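PDB 3U52: phenol hydroxylase component phN from Pseudomonas stutzeri, which probably serves as the diiron-bearing oxygenase subunit of a multicomponent phenol hydroxylase, using dioxygen to hydroxylate phenol and related aromatics. Local coordinates for residues 39-43 / 253-258. Residues are numbered along the deposited sequence; the frame is centred on the assembly and turned at random.
Sequences FEGIK and DNVPIV
The N-terminal end of helix 254-283 meets the loop between helices 30-33 and 58-81, where Asn254 pairs its side-chain amide with the backbone of Lys43, much as one strand pairs with another. Its OD1 receives the N-H of Lys43 (N to OD1 2.9 Å) in an almost straight bond of 176°, while ND2 donates a hydrogen bond to the carbonyl O of Lys43 (ND2 to O 3.0 Å). Asparagine suits this place because one flat group offers both acceptor and donor; ND2 also bonds Ile247 O of helix 220-250. An aspartate here would keep an acceptor but would probably leave the carbonyls of Lys43 and Ile247 without this donor, facing a carboxylate oxygen instead.

Ile42 lies across the amide at about a right angle. Its CG1 branch stands beside the backbone N (chi1 -67°), which, with the bend at CG1, brings CD1 to 4.0 Å from Ile257 CG2; this branched apolar side chain also packs on Trp261 and on Phe188, a xenon-pocket residue. Ile257 CD1 rests 3.4 Å from Gly41 O; a CB on Gly41 would press on that methyl and on Glu40 O, so glycine suits the position. On the exposed side, the long Lys43 chain bends at its last torsion (chi4 69°) and spans to Asp253, NZ meeting the anti lone pair of OD2 in a 2.7 Å salt bridge. Two hydrogen bonds of buried Asn254 thus set the loop against the helix, and a charge pair adds an outer bond.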
loop_
_atom_site.group_PDB
_atom_site.type_symbol
_atom_site.label_atom_id
_atom_site.label_comp_id
_atom_site.label_asym_id
_atom_site.label_seq_id
_atom_site.Cartn_x
_atom_site.Cartn_y
_atom_site.Cartn_z
ATOM N N PHE A 39 4.449 -46.905 -7.271
ATOM C CA PHE A 39 3.771 -47.763 -6.318
ATOM C C PHE A 39 2.275 -47.559 -6.231
ATOM O O PHE A 39 1.632 -48.347 -5.579
ATOM C CB PHE A 39 4.363 -47.700 -4.900
ATOM C CG PHE A 39 3.982 -46.463 -4.119
ATOM C CD1 PHE A 39 2.841 -46.444 -3.281
ATOM C CD2 PHE A 39 4.761 -45.322 -4.221
ATOM C CE1 PHE A 39 2.505 -45.306 -2.556
ATOM C CE2 PHE A 39 4.461 -44.179 -3.481
ATOM C CZ PHE A 39 3.345 -44.153 -2.635
ATOM N N GLU A 40 1.738 -46.511 -6.872
ATOM C CA GLU A 40 0.293 -46.210 -6.836
ATOM C C GLU A 40 -0.488 -46.898 -7.976
ATOM O O GLU A 40 -1.720 -46.952 -7.962
ATOM C CB GLU A 40 0.063 -44.676 -6.912
ATOM C CG GLU A 40 0.386 -43.939 -5.616
ATOM C CD GLU A 40 0.378 -42.418 -5.816
ATOM O OE1 GLU A 40 1.245 -41.890 -6.551
ATOM O OE2 GLU A 40 -0.500 -41.755 -5.227
ATOM N N GLY A 41 0.231 -47.423 -8.954
ATOM C CA GLY A 41 -0.397 -48.035 -10.107
ATOM C C GLY A 41 -0.506 -47.127 -11.299
ATOM O O GLY A 41 -0.945 -47.569 -12.367
ATOM N N ILE A 42 -0.147 -45.841 -11.156
ATOM C CA ILE A 42 -0.290 -44.892 -12.279
ATOM C C ILE A 42 0.837 -45.078 -13.297
ATOM O O ILE A 42 1.977 -45.187 -12.910
ATOM C CB ILE A 42 -0.316 -43.401 -11.780
ATOM C CG1 ILE A 42 -1.611 -43.147 -10.971
ATOM C CG2 ILE A 42 -0.169 -42.456 -12.951
ATOM C CD1 ILE A 42 -2.914 -43.112 -11.833
ATOM N N LYS A 43 0.501 -45.102 -14.590
ATOM C CA LYS A 43 1.477 -45.332 -15.635
ATOM C C LYS A 43 1.625 -44.061 -16.430
ATOM O O LYS A 43 0.624 -43.497 -16.889
ATOM C CB LYS A 43 1.022 -46.446 -16.566
ATOM C CG LYS A 43 0.758 -47.781 -15.860
ATOM C CD LYS A 43 0.914 -48.959 -16.847
ATOM C CE LYS A 43 0.539 -50.288 -16.215
ATOM N NZ LYS A 43 -0.936 -50.308 -15.971
ATOM N N ASP A 253 -5.221 -47.644 -18.239
ATOM C CA ASP A 253 -5.213 -48.215 -16.887
ATOM C C ASP A 253 -5.337 -47.148 -15.759
ATOM O O ASP A 253 -5.763 -47.480 -14.661
ATOM C CB ASP A 253 -3.993 -49.097 -16.670
ATOM C CG ASP A 253 -3.988 -50.364 -17.590
ATOM O OD1 ASP A 253 -5.058 -50.761 -18.128
ATOM O OD2 ASP A 253 -2.896 -50.953 -17.764
ATOM N N ASN A 254 -5.032 -45.870 -16.063
ATOM C CA ASN A 254 -5.072 -44.823 -15.020
ATOM C C ASN A 254 -6.490 -44.450 -14.702
ATOM O O ASN A 254 -6.751 -43.800 -13.700
ATOM C CB ASN A 254 -4.346 -43.548 -15.435
ATOM C CG ASN A 254 -2.863 -43.761 -15.648
ATOM O OD1 ASN A 254 -2.310 -44.781 -15.234
ATOM N ND2 ASN A 254 -2.202 -42.779 -16.273
ATOM N N VAL A 255 -7.414 -44.841 -15.561
ATOM C CA VAL A 255 -8.755 -44.239 -15.480
ATOM C C VAL A 255 -9.499 -44.728 -14.245
ATOM O O VAL A 255 -10.056 -43.889 -13.502
ATOM C CB VAL A 255 -9.606 -44.392 -16.828
ATOM C CG1 VAL A 255 -11.075 -44.028 -16.596
ATOM C CG2 VAL A 255 -9.010 -43.538 -17.930
ATOM N N PRO A 256 -9.538 -46.074 -14.009
ATOM C CA PRO A 256 -10.256 -46.495 -12.789
ATOM C C PRO A 256 -9.579 -46.070 -11.467
ATOM O O PRO A 256 -10.269 -45.862 -10.470
ATOM C CB PRO A 256 -10.284 -48.020 -12.903
ATOM C CG PRO A 256 -9.108 -48.330 -13.797
ATOM C CD PRO A 256 -9.083 -47.239 -14.802
ATOM N N ILE A 257 -8.252 -45.938 -11.461
ATOM C CA ILE A 257 -7.554 -45.475 -10.250
ATOM C C ILE A 257 -7.973 -44.022 -9.940
ATOM O O ILE A 257 -8.259 -43.684 -8.788
ATOM C CB ILE A 257 -6.008 -45.533 -10.429
ATOM C CG1 ILE A 257 -5.563 -46.986 -10.776
ATOM C CG2 ILE A 257 -5.317 -44.955 -9.155
ATOM C CD1 ILE A 257 -4.078 -47.101 -11.168
ATOM N N VAL A 258 -7.965 -43.181 -10.982
ATOM C CA VAL A 258 -8.351 -41.780 -10.853
ATOM C C VAL A 258 -9.796 -41.697 -10.453
ATOM O O VAL A 258 -10.162 -40.848 -9.666
ATOM C CB VAL A 258 -8.125 -40.964 -12.172
ATOM C CG1 VAL A 258 -8.754 -39.596 -12.075
ATOM C CG2 VAL A 258 -6.629 -40.796 -12.457
#